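Peptide methionine sulfoxide reductase MsrA (Corynebacterium diphtheriae, PDB 4D7L) reduces the S epimer of methionine sulfoxide in proteins to methionine, a repair of oxidative damage, and is regenerated by thiol-disulfide exchange. Local coordinates at residues 159-164 with 168-173; 127-132 with 174-179; 66-71 with 78-83; 114-119 with 205-210; 91-94 with 100-103. All blocks are in the same frame, centred on the assembly; numbering follows the deposited sequence. Where two conformers were deposited one is given.

Contact 1. Residues 159-164 with 168-173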
# COMPACT_ATOMS: atom_id res chain seq x y z
N ILE A 159 -5.42 0.84 -5.21
CA ILE A 159 -4.73 2.03 -5.72
C ILE A 159 -5.56 3.24 -5.32
O ILE A 159 -6.71 3.38 -5.76
CB ILE A 159 -4.56 2.01 -7.25
CG1 ILE A 159 -3.76 0.78 -7.70
CG2 ILE A 159 -3.84 3.30 -7.72
CD1 ILE A 159 -3.79 0.56 -9.21
N TYR A 160 -5.01 4.11 -4.48
CA TYR A 160 -5.71 5.37 -4.16
C TYR A 160 -4.95 6.53 -4.79
O TYR A 160 -3.74 6.60 -4.69
CB TYR A 160 -5.85 5.57 -2.65
CG TYR A 160 -6.49 4.38 -1.93
CD1 TYR A 160 -7.66 3.80 -2.41
CD2 TYR A 160 -5.90 3.85 -0.78
CE1 TYR A 160 -8.25 2.69 -1.75
CE2 TYR A 160 -6.47 2.75 -0.12
CZ TYR A 160 -7.63 2.18 -0.62
OH TYR A 160 -8.18 1.11 0.02
N THR A 161 -5.67 7.44 -5.43
CA THR A 161 -5.01 8.51 -6.17
C THR A 161 -5.09 9.87 -5.47
O THR A 161 -5.90 10.08 -4.56
CB THR A 161 -5.59 8.62 -7.58
OG1 THR A 161 -7.00 8.86 -7.51
CG2 THR A 161 -5.34 7.32 -8.35
N ALA A 162 -4.22 10.79 -5.86
CA ALA A 162 -4.12 12.07 -5.19
C ALA A 162 -3.83 13.20 -6.18
O ALA A 162 -3.50 12.96 -7.35
CB ALA A 162 -3.03 12.03 -4.12
N GLY A 163 -3.92 14.43 -5.71
CA GLY A 163 -3.59 15.57 -6.55
C GLY A 163 -4.78 16.15 -7.27
O GLY A 163 -5.91 15.67 -7.12
N PRO A 164 -4.55 17.21 -8.05
CA PRO A 164 -5.63 17.94 -8.71
C PRO A 164 -6.38 17.11 -9.77
O PRO A 164 -7.51 17.44 -10.11
CB PRO A 164 -4.92 19.12 -9.37
CG PRO A 164 -3.47 18.77 -9.39
CD PRO A 164 -3.23 17.84 -8.24
N GLN A 168 -9.34 11.70 -12.48
CA GLN A 168 -8.85 11.29 -13.79
C GLN A 168 -7.78 10.21 -13.67
O GLN A 168 -7.75 9.25 -14.47
CB GLN A 168 -8.28 12.49 -14.57
CG GLN A 168 -9.31 13.53 -14.98
CD GLN A 168 -9.84 14.38 -13.81
OE1 GLN A 168 -9.29 14.36 -12.70
NE2 GLN A 168 -10.91 15.13 -14.07
N GLN A 169 -6.89 10.35 -12.69
CA GLN A 169 -5.87 9.33 -12.47
C GLN A 169 -6.52 8.00 -12.03
O GLN A 169 -6.08 6.92 -12.43
CB GLN A 169 -4.86 9.80 -11.42
CG GLN A 169 -4.09 11.06 -11.85
CD GLN A 169 -2.95 10.78 -12.81
OE1 GLN A 169 -3.16 10.45 -13.97
NE2 GLN A 169 -1.72 10.94 -12.32
N ALA A 170 -7.57 8.07 -11.21
CA ALA A 170 -8.27 6.84 -10.83
C ALA A 170 -8.85 6.16 -12.07
O ALA A 170 -8.74 4.95 -12.26
CB ALA A 170 -9.37 7.14 -9.82
N GLN A 171 -9.45 6.95 -12.95
CA GLN A 171 -9.99 6.38 -14.18
C GLN A 171 -8.88 5.75 -15.01
O GLN A 171 -9.03 4.69 -15.62
CB GLN A 171 -10.74 7.46 -14.98
CG GLN A 171 -11.50 6.89 -16.17
CD GLN A 171 -12.34 5.66 -15.79
OE1 GLN A 171 -12.96 5.60 -14.71
NE2 GLN A 171 -12.37 4.68 -16.68
N ARG A 172 -7.74 6.42 -15.03
CA ARG A 172 -6.60 5.92 -15.76
C ARG A 172 -6.10 4.57 -15.17
O ARG A 172 -5.78 3.64 -15.91
CB ARG A 172 -5.54 7.01 -15.75
CG ARG A 172 -4.34 6.74 -16.51
CD ARG A 172 -3.64 8.06 -16.80
NE ARG A 172 -2.63 7.84 -17.81
CZ ARG A 172 -2.72 8.22 -19.07
NH1 ARG A 172 -3.76 8.94 -19.49
NH2 ARG A 172 -1.73 7.92 -19.90
N ALA A 173 -6.06 4.46 -13.85
CA ALA A 173 -5.65 3.21 -13.22
C ALA A 173 -6.65 2.10 -13.55
O ALA A 173 -6.27 0.95 -13.84
CB ALA A 173 -5.52 3.41 -11.71
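Ile159 and Thr161, on one face of strand 158-161, pack against Gln169, Ala170 and Ala173 of helix 166-186 in a mostly apolar strand-to-helix contact on one face of the central sheet. The short segments run nearly antiparallel, their axes 154° apart and 8.1 Å at closest approach. Such an angle is what a strand followed at once by its return helix produces, and strand 158-161, helix 166-186 and strand 195-198 together make a beta-alpha-beta unit whose two strands lie parallel and adjacent. Thr161 does most of the touching. Thr161 CG2 meets the helix backbone 3.7 Å from Ala170 N and lies 4.0 Å from Gln169 CB. With chi1 at 58°, OG1 falls between the backbone N and the carbonyl carbon and turns to the Ala170 methyl, Thr161 OG1 to Ala170 CB being 3.7 Å; its hydrogen bond goes to the carbonyl of Ala166. Beyond CB, Gln169 bends away and leans on Glu64 of strand 64-69. One turn further along the helix, Ala173 presents its methyl to the last carbon of Ile159, with Ile159 CD1 to Ala173 CB 4.2 Å. Phe128 covers Thr161, Gln169 and Ala173 from helix 128-137.

Contact 2. Residues 127-132 with 174-179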
# COMPACT_ATOMS: atom_id res chain seq x y z
N THR A 127 6.42 7.26 -14.74
CA THR A 127 5.05 7.76 -14.88
C THR A 127 4.05 7.06 -13.95
O THR A 127 4.31 5.97 -13.44
CB THR A 127 4.53 7.62 -16.32
OG1 THR A 127 4.34 6.24 -16.63
CG2 THR A 127 5.51 8.25 -17.33
N PHE A 128 2.92 7.72 -13.74
CA PHE A 128 1.78 7.10 -13.06
C PHE A 128 1.46 5.72 -13.64
O PHE A 128 1.33 4.74 -12.89
CB PHE A 128 0.56 8.01 -13.21
CG PHE A 128 -0.67 7.48 -12.54
CD1 PHE A 128 -0.91 7.76 -11.20
CD2 PHE A 128 -1.61 6.73 -13.24
CE1 PHE A 128 -2.06 7.28 -10.56
CE2 PHE A 128 -2.76 6.24 -12.62
CZ PHE A 128 -2.99 6.51 -11.28
N ASP A 129 1.38 5.66 -14.97
CA ASP A 129 1.08 4.42 -15.68
C ASP A 129 2.09 3.32 -15.33
O ASP A 129 1.72 2.19 -15.06
CB ASP A 129 1.10 4.66 -17.20
CG ASP A 129 -0.00 5.60 -17.68
OD1 ASP A 129 -0.91 5.97 -16.88
OD2 ASP A 129 0.07 6.03 -18.84
N GLU A 130 3.38 3.67 -15.34
CA GLU A 130 4.43 2.69 -15.05
C GLU A 130 4.34 2.16 -13.63
O GLU A 130 4.61 0.98 -13.37
CB GLU A 130 5.81 3.32 -15.29
CG GLU A 130 6.09 3.54 -16.77
CD GLU A 130 7.45 4.17 -17.06
OE1 GLU A 130 7.85 5.12 -16.36
OE2 GLU A 130 8.11 3.72 -18.02
N LEU A 131 3.97 3.02 -12.68
CA LEU A 131 3.88 2.60 -11.29
C LEU A 131 2.66 1.69 -11.09
O LEU A 131 2.71 0.74 -10.30
CB LEU A 131 3.82 3.82 -10.35
CG LEU A 131 5.14 4.63 -10.29
CD1 LEU A 131 4.95 5.90 -9.50
CD2 LEU A 131 6.23 3.77 -9.64
N VAL A 132 1.56 1.98 -11.78
CA VAL A 132 0.41 1.08 -11.69
C VAL A 132 0.77 -0.30 -12.24
O VAL A 132 0.46 -1.34 -11.63
CB VAL A 132 -0.84 1.64 -12.44
CG1 VAL A 132 -1.95 0.59 -12.52
CG2 VAL A 132 -1.37 2.91 -11.75
N ARG A 174 -7.94 2.43 -13.52
CA ARG A 174 -8.94 1.44 -13.89
C ARG A 174 -8.72 0.91 -15.31
O ARG A 174 -8.90 -0.29 -15.55
CB ARG A 174 -10.35 2.01 -13.76
CG ARG A 174 -10.73 2.31 -12.29
CD ARG A 174 -12.16 2.88 -12.17
NE ARG A 174 -12.34 3.41 -10.81
CZ ARG A 174 -12.54 4.69 -10.54
NH1 ARG A 174 -12.60 5.57 -11.53
NH2 ARG A 174 -12.66 5.10 -9.27
N GLU A 175 -8.37 1.79 -16.25
CA GLU A 175 -8.10 1.34 -17.62
C GLU A 175 -6.91 0.40 -17.69
O GLU A 175 -6.90 -0.54 -18.47
CB GLU A 175 -7.87 2.49 -18.60
CG GLU A 175 -9.14 3.19 -19.00
CD GLU A 175 -8.94 4.25 -20.08
OE1 GLU A 175 -8.09 4.06 -21.00
OE2 GLU A 175 -9.59 5.30 -19.95
N ILE A 176 -5.85 0.74 -16.97
CA ILE A 176 -4.69 -0.13 -16.96
C ILE A 176 -5.09 -1.44 -16.31
O ILE A 176 -4.88 -2.52 -16.86
CB ILE A 176 -3.52 0.50 -16.22
CG1 ILE A 176 -3.00 1.71 -16.99
CG2 ILE A 176 -2.39 -0.50 -16.04
CD1 ILE A 176 -2.00 2.55 -16.21
N VAL A 177 -5.75 -1.34 -15.16
CA VAL A 177 -6.04 -2.55 -14.42
C VAL A 177 -6.98 -3.43 -15.24
O VAL A 177 -6.79 -4.64 -15.32
CB VAL A 177 -6.59 -2.22 -13.01
CG1 VAL A 177 -7.11 -3.45 -12.33
CG2 VAL A 177 -5.47 -1.59 -12.17
N GLU A 178 -7.95 -2.83 -15.91
CA GLU A 178 -8.89 -3.59 -16.71
C GLU A 178 -8.26 -4.29 -17.91
O GLU A 178 -8.77 -5.30 -18.40
CB GLU A 178 -10.03 -2.69 -17.20
N HIS A 179 -7.14 -3.74 -18.39
CA HIS A 179 -6.39 -4.36 -19.48
C HIS A 179 -5.75 -5.69 -19.08
O HIS A 179 -5.42 -6.52 -19.94
CB HIS A 179 -5.32 -3.38 -19.96
CG HIS A 179 -4.95 -3.54 -21.40
ND1 HIS A 179 -5.82 -3.24 -22.43
CD2 HIS A 179 -3.79 -3.93 -21.99
CE1 HIS A 179 -5.22 -3.46 -23.59
NE2 HIS A 179 -3.99 -3.87 -23.35
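Val132 and Ile176 carry the apolar part of this helix-to-helix contact, in which segment 128-132 of helix 128-137 and segment 174-179 of helix 166-186 run in broadly the same direction and cross at -39°. Val132 CG1 meets Ile176 CG2 at 3.7 Å and, less closely, Val177 CG2 at 4.2 Å, so that one valine branch spans two successive residues of the partner helix. The torsion of Val132 explains this reach: CG1 lies anti to the backbone N (chi1 171°). The CG1-CD1 arm of Ile176 reaches instead to Asp129, crossing its side chain at about a right angle, with CD1 pressed to the backbone at Asp129 CA, 3.6 Å away. The same methyl is in van der Waals contact with the carboxylate, Ile176 CD1 lying 3.7 Å from Asp129 OD1.

The polar interactions lie beside this patch. Asp129 OD1 has a charged partner in Arg172, which precedes segment 174-179 on the same long helix, and this salt bridge probably stabilises the carboxylate as a charged group. At the helix start, Thr127 and Glu130 form a capping box: Glu130 N gives a bond of 3.0 Å to Thr127 OG1, and Thr127 N returns one of 3.0 Å to Glu130 OE1, on the anti side of the carboxylate.

Beneath both helices lies the sheet, where Ile159 of strand 158-161 touches Val132 and Val177, while Ile66 of strand 64-69 packs on Phe128, Leu131 and Val132.

Contact 3. Residues 66-71 with 78-83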
# COMPACT_ATOMS: atom_id res chain seq x y z
N ILE A 66 1.21 8.49 -5.51
CA ILE A 66 0.23 7.41 -5.65
C ILE A 66 0.30 6.50 -4.43
O ILE A 66 1.37 6.30 -3.84
CB ILE A 66 0.44 6.62 -6.98
CG1 ILE A 66 -0.70 5.62 -7.24
CG2 ILE A 66 1.85 5.97 -7.03
CD1 ILE A 66 -0.51 4.83 -8.57
N TYR A 67 -0.85 5.96 -4.02
CA TYR A 67 -0.93 5.10 -2.84
C TYR A 67 -1.22 3.68 -3.28
O TYR A 67 -2.22 3.42 -3.95
CB TYR A 67 -2.03 5.60 -1.89
CG TYR A 67 -1.76 6.98 -1.36
CD1 TYR A 67 -2.20 8.10 -2.05
CD2 TYR A 67 -1.02 7.17 -0.19
CE1 TYR A 67 -1.94 9.39 -1.59
CE2 TYR A 67 -0.76 8.46 0.29
CZ TYR A 67 -1.22 9.56 -0.43
OH TYR A 67 -0.97 10.83 0.02
N ILE A 68 -0.36 2.75 -2.88
CA ILE A 68 -0.41 1.40 -3.42
C ILE A 68 -0.59 0.36 -2.34
O ILE A 68 0.17 0.34 -1.35
CB ILE A 68 0.90 1.07 -4.18
CG1 ILE A 68 1.10 2.07 -5.32
CG2 ILE A 68 0.90 -0.38 -4.70
CD1 ILE A 68 0.02 2.00 -6.35
N GLY A 69 -1.57 -0.52 -2.53
CA GLY A 69 -1.74 -1.64 -1.61
C GLY A 69 -1.58 -2.96 -2.34
O GLY A 69 -2.38 -3.29 -3.23
N ILE A 70 -0.55 -3.72 -2.00
CA ILE A 70 -0.35 -5.01 -2.67
C ILE A 70 -0.02 -6.09 -1.67
O ILE A 70 0.59 -7.10 -2.02
CB ILE A 70 0.78 -4.93 -3.74
CG1 ILE A 70 2.08 -4.46 -3.10
CG2 ILE A 70 0.39 -3.99 -4.86
CD1 ILE A 70 3.32 -4.59 -4.01
N GLY A 71 -0.44 -5.91 -0.42
CA GLY A 71 -0.15 -6.89 0.61
C GLY A 71 0.85 -6.35 1.62
O GLY A 71 0.90 -5.15 1.85
N LYS A 78 9.89 -1.56 -0.05
CA LYS A 78 11.24 -1.78 -0.60
C LYS A 78 11.20 -1.80 -2.13
O LYS A 78 12.05 -1.20 -2.80
CB LYS A 78 11.85 -3.07 -0.03
CG LYS A 78 13.29 -3.43 -0.51
CD LYS A 78 13.78 -4.65 0.30
CE LYS A 78 15.09 -5.28 -0.21
NZ LYS A 78 16.06 -4.35 -0.81
N LEU A 79 10.20 -2.49 -2.67
CA LEU A 79 10.01 -2.56 -4.12
C LEU A 79 9.95 -1.16 -4.73
O LEU A 79 10.59 -0.87 -5.76
CB LEU A 79 8.70 -3.30 -4.44
CG LEU A 79 8.35 -3.36 -5.93
CD1 LEU A 79 9.25 -4.39 -6.62
CD2 LEU A 79 6.88 -3.66 -6.12
N PHE A 80 9.19 -0.29 -4.09
CA PHE A 80 9.04 1.04 -4.66
C PHE A 80 10.19 2.00 -4.36
O PHE A 80 10.56 2.77 -5.25
CB PHE A 80 7.69 1.64 -4.23
CG PHE A 80 6.54 1.03 -4.98
CD1 PHE A 80 6.36 1.34 -6.33
CD2 PHE A 80 5.69 0.11 -4.38
CE1 PHE A 80 5.33 0.75 -7.06
CE2 PHE A 80 4.64 -0.48 -5.10
CZ PHE A 80 4.47 -0.17 -6.45
N TRP A 81 10.81 1.96 -3.17
CA TRP A 81 11.90 2.92 -2.97
C TRP A 81 13.09 2.56 -3.84
O TRP A 81 13.93 3.41 -4.13
CB TRP A 81 12.34 3.08 -1.48
CG TRP A 81 13.24 2.03 -0.88
CD1 TRP A 81 14.52 1.69 -1.26
CD2 TRP A 81 12.97 1.28 0.31
NE1 TRP A 81 15.03 0.70 -0.41
CE2 TRP A 81 14.09 0.45 0.57
CE3 TRP A 81 11.87 1.22 1.19
CZ2 TRP A 81 14.14 -0.44 1.65
CZ3 TRP A 81 11.90 0.33 2.26
CH2 TRP A 81 13.04 -0.48 2.49
N GLU A 82 13.15 1.31 -4.29
CA GLU A 82 14.23 0.90 -5.21
C GLU A 82 13.90 1.17 -6.67
O GLU A 82 14.71 0.90 -7.55
CB GLU A 82 14.55 -0.58 -4.99
CG GLU A 82 15.26 -0.79 -3.63
CD GLU A 82 15.67 -2.23 -3.35
OE1 GLU A 82 15.22 -3.14 -4.09
OE2 GLU A 82 16.42 -2.43 -2.37
N THR A 83 12.73 1.72 -6.94
CA THR A 83 12.35 2.02 -8.32
C THR A 83 12.88 3.35 -8.81
O THR A 83 12.66 4.36 -8.16
CB THR A 83 10.83 2.03 -8.46
OG1 THR A 83 10.32 0.75 -8.08
CG2 THR A 83 10.43 2.34 -9.90
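Ile68 and Ile70 face Phe80 and Leu79 across a wide backbone gap, with Ile68 CA 9.5 Å from Phe80 CA and Ile70 CA 10.7 Å from Leu79 CA, so that side chains alone bridge segment 66-71 and helix 73-81. Both isoleucines point to the helix, while Tyr67, just before Ile68, turns to the other face of the sheet, and Gly69 between the isoleucines has no side chain. Phe80 crosses Ile68 at about a right angle and brings the end of its ring to the branch methyl, Ile68 CG2 to Phe80 CE2 being 3.8 Å and to Phe80 CZ 4.0 Å. A chi1 of -59° puts CG1 of Ile68 beside the backbone N and leaves this methyl anti to it. Ile70 has another rotamer. With chi1 at 57°, its CG1 arm lies between the backbone N and carbonyl carbon, and the terminal CD1 of Ile70 comes to 4.2 Å from Leu79 CD2. Leu79 CD2 also lies over one face of the Phe80 ring, offset toward the rim, so the two helix residues present a joint surface. At the end of the helix, Thr83 OG1 donates to Leu79 O at 2.8 Å.

The wider setting is the approach to the predicted active-site Cys72, which follows Gly71 and is disulfide-bonded to Cys226. The interaction between the two segments is entirely apolar: the fit rests on branch shape and rotamer, and van der Waals packing alone joins segment 66-71 to the helix that follows Cys72.

Contact 4. Residues 114-119 with 205-210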
# COMPACT_ATOMS: atom_id res chain seq x y z
N THR A 114 -6.42 -0.75 4.50
CA THR A 114 -5.49 -1.73 3.94
C THR A 114 -4.08 -1.17 4.08
O THR A 114 -3.88 0.04 4.23
CB THR A 114 -5.82 -2.08 2.48
OG1 THR A 114 -5.14 -3.30 2.12
CG2 THR A 114 -5.39 -0.96 1.52
N GLU A 115 -3.10 -2.07 4.07
CA GLU A 115 -1.70 -1.70 4.20
C GLU A 115 -1.24 -1.05 2.91
O GLU A 115 -1.31 -1.66 1.84
CB GLU A 115 -0.84 -2.92 4.53
CG GLU A 115 -1.10 -3.44 5.95
CD GLU A 115 -0.08 -4.47 6.43
OE1 GLU A 115 0.88 -4.79 5.68
OE2 GLU A 115 -0.28 -4.99 7.55
N ILE A 116 -0.78 0.19 3.04
CA ILE A 116 -0.51 1.07 1.90
C ILE A 116 0.91 1.57 1.90
O ILE A 116 1.45 1.91 2.96
CB ILE A 116 -1.46 2.29 1.92
CG1 ILE A 116 -2.90 1.84 1.61
CG2 ILE A 116 -0.99 3.41 0.96
CD1 ILE A 116 -3.09 1.36 0.15
N VAL A 117 1.50 1.63 0.71
CA VAL A 117 2.73 2.35 0.47
C VAL A 117 2.41 3.68 -0.19
O VAL A 117 1.77 3.72 -1.25
CB VAL A 117 3.69 1.58 -0.45
CG1 VAL A 117 5.02 2.37 -0.65
CG2 VAL A 117 3.98 0.19 0.10
N GLU A 118 2.82 4.76 0.46
CA GLU A 118 2.81 6.09 -0.12
C GLU A 118 4.02 6.18 -1.06
O GLU A 118 5.15 6.03 -0.61
CB GLU A 118 2.90 7.16 0.96
CG GLU A 118 3.09 8.59 0.41
CD GLU A 118 3.40 9.61 1.50
OE1 GLU A 118 3.97 9.25 2.55
OE2 GLU A 118 3.08 10.80 1.28
N VAL A 119 3.78 6.38 -2.35
CA VAL A 119 4.86 6.45 -3.33
C VAL A 119 4.91 7.86 -3.92
O VAL A 119 4.00 8.28 -4.64
CB VAL A 119 4.66 5.43 -4.45
CG1 VAL A 119 5.83 5.48 -5.43
CG2 VAL A 119 4.52 4.05 -3.86
N GLY A 205 -10.87 9.29 4.13
CA GLY A 205 -10.45 10.37 3.26
C GLY A 205 -8.98 10.77 3.36
O GLY A 205 -8.56 11.75 2.74
N GLU A 206 -8.18 9.99 4.08
CA GLU A 206 -6.78 10.36 4.39
C GLU A 206 -5.94 9.13 4.47
O GLU A 206 -6.44 8.03 4.67
CB GLU A 206 -6.65 11.09 5.75
CG GLU A 206 -7.45 12.34 5.92
CD GLU A 206 -7.26 12.93 7.31
OE1 GLU A 206 -6.17 12.76 7.89
OE2 GLU A 206 -8.22 13.53 7.83
N TYR A 207 -4.63 9.35 4.37
CA TYR A 207 -3.64 8.31 4.61
C TYR A 207 -2.97 8.56 5.96
O TYR A 207 -2.67 9.71 6.29
CB TYR A 207 -2.60 8.32 3.48
CG TYR A 207 -1.30 7.59 3.74
CD1 TYR A 207 -1.23 6.21 3.61
CD2 TYR A 207 -0.11 8.30 4.02
CE1 TYR A 207 -0.03 5.52 3.80
CE2 TYR A 207 1.11 7.61 4.22
CZ TYR A 207 1.13 6.24 4.10
OH TYR A 207 2.32 5.55 4.27
N TYR A 208 -2.74 7.49 6.72
CA TYR A 208 -2.16 7.60 8.06
C TYR A 208 -0.86 6.83 8.12
O TYR A 208 -0.84 5.64 7.84
CB TYR A 208 -3.14 7.04 9.12
CG TYR A 208 -4.48 7.72 9.09
CD1 TYR A 208 -4.63 9.02 9.61
CD2 TYR A 208 -5.60 7.08 8.56
CE1 TYR A 208 -5.87 9.66 9.61
CE2 TYR A 208 -6.84 7.73 8.54
CZ TYR A 208 -6.97 9.01 9.07
OH TYR A 208 -8.21 9.63 9.06
N MET A 209 0.22 7.50 8.48
CA MET A 209 1.51 6.82 8.56
C MET A 209 1.55 5.83 9.70
O MET A 209 1.06 6.13 10.79
CB MET A 209 2.66 7.81 8.75
CG MET A 209 2.92 8.74 7.60
SD MET A 209 4.43 9.69 7.92
CE MET A 209 5.71 8.51 7.60
N ALA A 210 2.17 4.67 9.46
CA ALA A 210 2.45 3.70 10.52
C ALA A 210 3.58 4.21 11.42
O ALA A 210 4.29 5.15 11.06
CB ALA A 210 2.82 2.35 9.90
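Tyr207 reaches Ile116 and Glu118 over the strand that lies between them, for in the mixed central sheet of this alpha/beta fold strand 86-94 separates strand 114-121 from the short edge strand 208-209. Here a side chain reaches over one intervening strand.

The apolar half belongs to Ile116. Its branch methyl CG2 lies 3.7 Å from Tyr207 CE1 and 3.9 Å from Tyr207 CD1, the two side chains lying alongside and pointing opposite ways. The tyrosine reaches inward because its ring is set anti to the backbone N (chi1 164°). Tyr67 of strand 64-69 also meets this ring, with planes at about 45°.

The polar half is indirect. Glu118 OE1 and Tyr207 OH are both hydrogen-bonded to Ser90 OG of the intervening strand, so one serine hydroxyl joins the two side chains. The other carboxylate oxygen, OE2, is in a salt bridge with Arg58, an arrangement that would probably keep this buried glutamate charged.

Van der Waals contact completes the pairing. Glu118 crosses the tyrosine at about a right angle, its carboxylate 53° from the ring plane; Glu118 CB lies 3.7 Å from Tyr207 CZ, while OE1 of the same glutamate is 3.7 Å from Tyr207 CE2.

Contact 5. Residues 91-94 with 100-103. With CAC (cacodylate ion), chain D.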
# COMPACT_ATOMS: atom_id res chain seq x y z
N VAL A 91 5.09 3.91 4.73
CA VAL A 91 4.05 2.91 4.88
C VAL A 91 3.03 3.33 5.92
O VAL A 91 3.30 4.11 6.86
CB VAL A 91 4.61 1.52 5.27
CG1 VAL A 91 5.44 0.97 4.11
CG2 VAL A 91 5.44 1.60 6.57
N GLY A 92 1.82 2.83 5.74
CA GLY A 92 0.76 3.23 6.63
C GLY A 92 -0.54 2.63 6.16
O GLY A 92 -0.57 1.56 5.55
N PHE A 93 -1.61 3.37 6.42
CA PHE A 93 -2.97 2.82 6.37
C PHE A 93 -3.93 3.76 5.66
O PHE A 93 -3.94 4.97 5.93
CB PHE A 93 -3.47 2.56 7.79
CG PHE A 93 -2.43 1.93 8.69
CD1 PHE A 93 -2.00 0.63 8.45
CD2 PHE A 93 -1.90 2.63 9.76
CE1 PHE A 93 -1.02 0.04 9.26
CE2 PHE A 93 -0.92 2.05 10.58
CZ PHE A 93 -0.49 0.75 10.32
N ALA A 94 -4.72 3.21 4.76
CA ALA A 94 -5.75 4.00 4.08
C ALA A 94 -6.82 3.07 3.52
O ALA A 94 -6.59 1.86 3.37
CB ALA A 94 -5.14 4.87 2.96
N ASN A 100 -6.18 7.80 12.40
CA ASN A 100 -4.90 7.55 13.05
C ASN A 100 -4.80 6.24 13.82
O ASN A 100 -4.53 6.25 15.02
CB ASN A 100 -4.58 8.70 13.99
CG ASN A 100 -4.54 10.02 13.26
OD1 ASN A 100 -3.67 10.23 12.41
ND2 ASN A 100 -5.48 10.92 13.58
N PRO A 101 -5.00 5.11 13.13
CA PRO A 101 -4.89 3.81 13.80
C PRO A 101 -3.44 3.45 14.12
O PRO A 101 -2.55 3.85 13.38
CB PRO A 101 -5.46 2.84 12.76
CG PRO A 101 -5.06 3.46 11.42
CD PRO A 101 -5.25 4.96 11.67
N THR A 102 -3.21 2.75 15.22
CA THR A 102 -1.92 2.09 15.44
C THR A 102 -1.86 0.85 14.57
O THR A 102 -2.88 0.36 14.10
CB THR A 102 -1.73 1.67 16.89
OG1 THR A 102 -2.71 0.69 17.22
CG2 THR A 102 -1.88 2.87 17.84
N TYR A 103 -0.66 0.32 14.38
CA TYR A 103 -0.50 -0.92 13.65
C TYR A 103 -1.30 -2.05 14.32
O TYR A 103 -2.00 -2.84 13.67
CB TYR A 103 0.98 -1.28 13.57
CG TYR A 103 1.26 -2.60 12.88
CD1 TYR A 103 1.00 -2.76 11.52
CD2 TYR A 103 1.83 -3.66 13.58
CE1 TYR A 103 1.29 -3.97 10.86
CE2 TYR A 103 2.11 -4.86 12.94
CZ TYR A 103 1.84 -5.00 11.58
OH TYR A 103 2.13 -6.19 10.94
AS CAC D . 2.85 -7.17 7.94
O1 CAC D . 1.27 -6.80 8.56
O2 CAC D . 2.70 -8.17 6.52
C1 CAC D . 3.89 -8.12 9.31
C2 CAC D . 3.78 -5.50 7.46
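The side chains of Phe93 and Tyr103 cross at about a right angle, though their ring planes are only some 25° apart; Phe93 CZ lies at the edge of the tyrosine ring near its plane, 4.0 Å from Tyr103 CD1. Another part of that edge receives the cacodylate: O1 of the ion lies in the ring plane and accepts a 2.6 Å hydrogen bond from Tyr103 OH. His214 adds a further ring, tilted about 50° to that of Tyr103. Around the Phe93 ring the partners come obliquely. Pro101 runs beside it, oppositely directed, with its CG 3.7 Å from Phe93 CD2, and the backbone passes close to the ring, Pro101 O standing 3.7 Å from Phe93 CE2 and Tyr103 CA 3.7 Å from Phe93 CZ. With CG anti to the backbone N (chi1 177°), Tyr103 extends from the helix start to the ion.

The cacodylate, probably from the crystallisation liquor, is also held by Tyr155 OH. The side chain of Tyr103 is about 7 Å from that of Cys72, so the tyrosine that holds the ion lies near the predicted active cysteine.

Phe93 belongs to strand 86-94, hydrogen-bonded through its backbone to Tyr208 of strand 208-209; facing it, the loop turns at Pro101 into helix 103-107, whose start is N-capped by Thr102, and Thr106 of that helix packs on both Phe93 and Pro101.

Four of the contacts include a strand of the central sheet; contact 2 joins two helices lying on it. Contacts 1 and 2 share helix 166-186 and meet through Arg172 and Asp129, both being aliphatic packing bordered by polar groups. Contact 3 lies nearer the middle of the chain and is apolar throughout, and its strand 64-69 neighbours the strands of contacts 1 and 4. Contact 4 is buried, the other four partly buried, yet it contains a glutamate, probably charged, held by Arg58 and Ser90. Contact 5, centred about 6 Å from contact 4, pairs two aromatic rings with a proline and reaches a bound ion. It is about 25 Å, centre to centre, from contact 2, across the chain's centre.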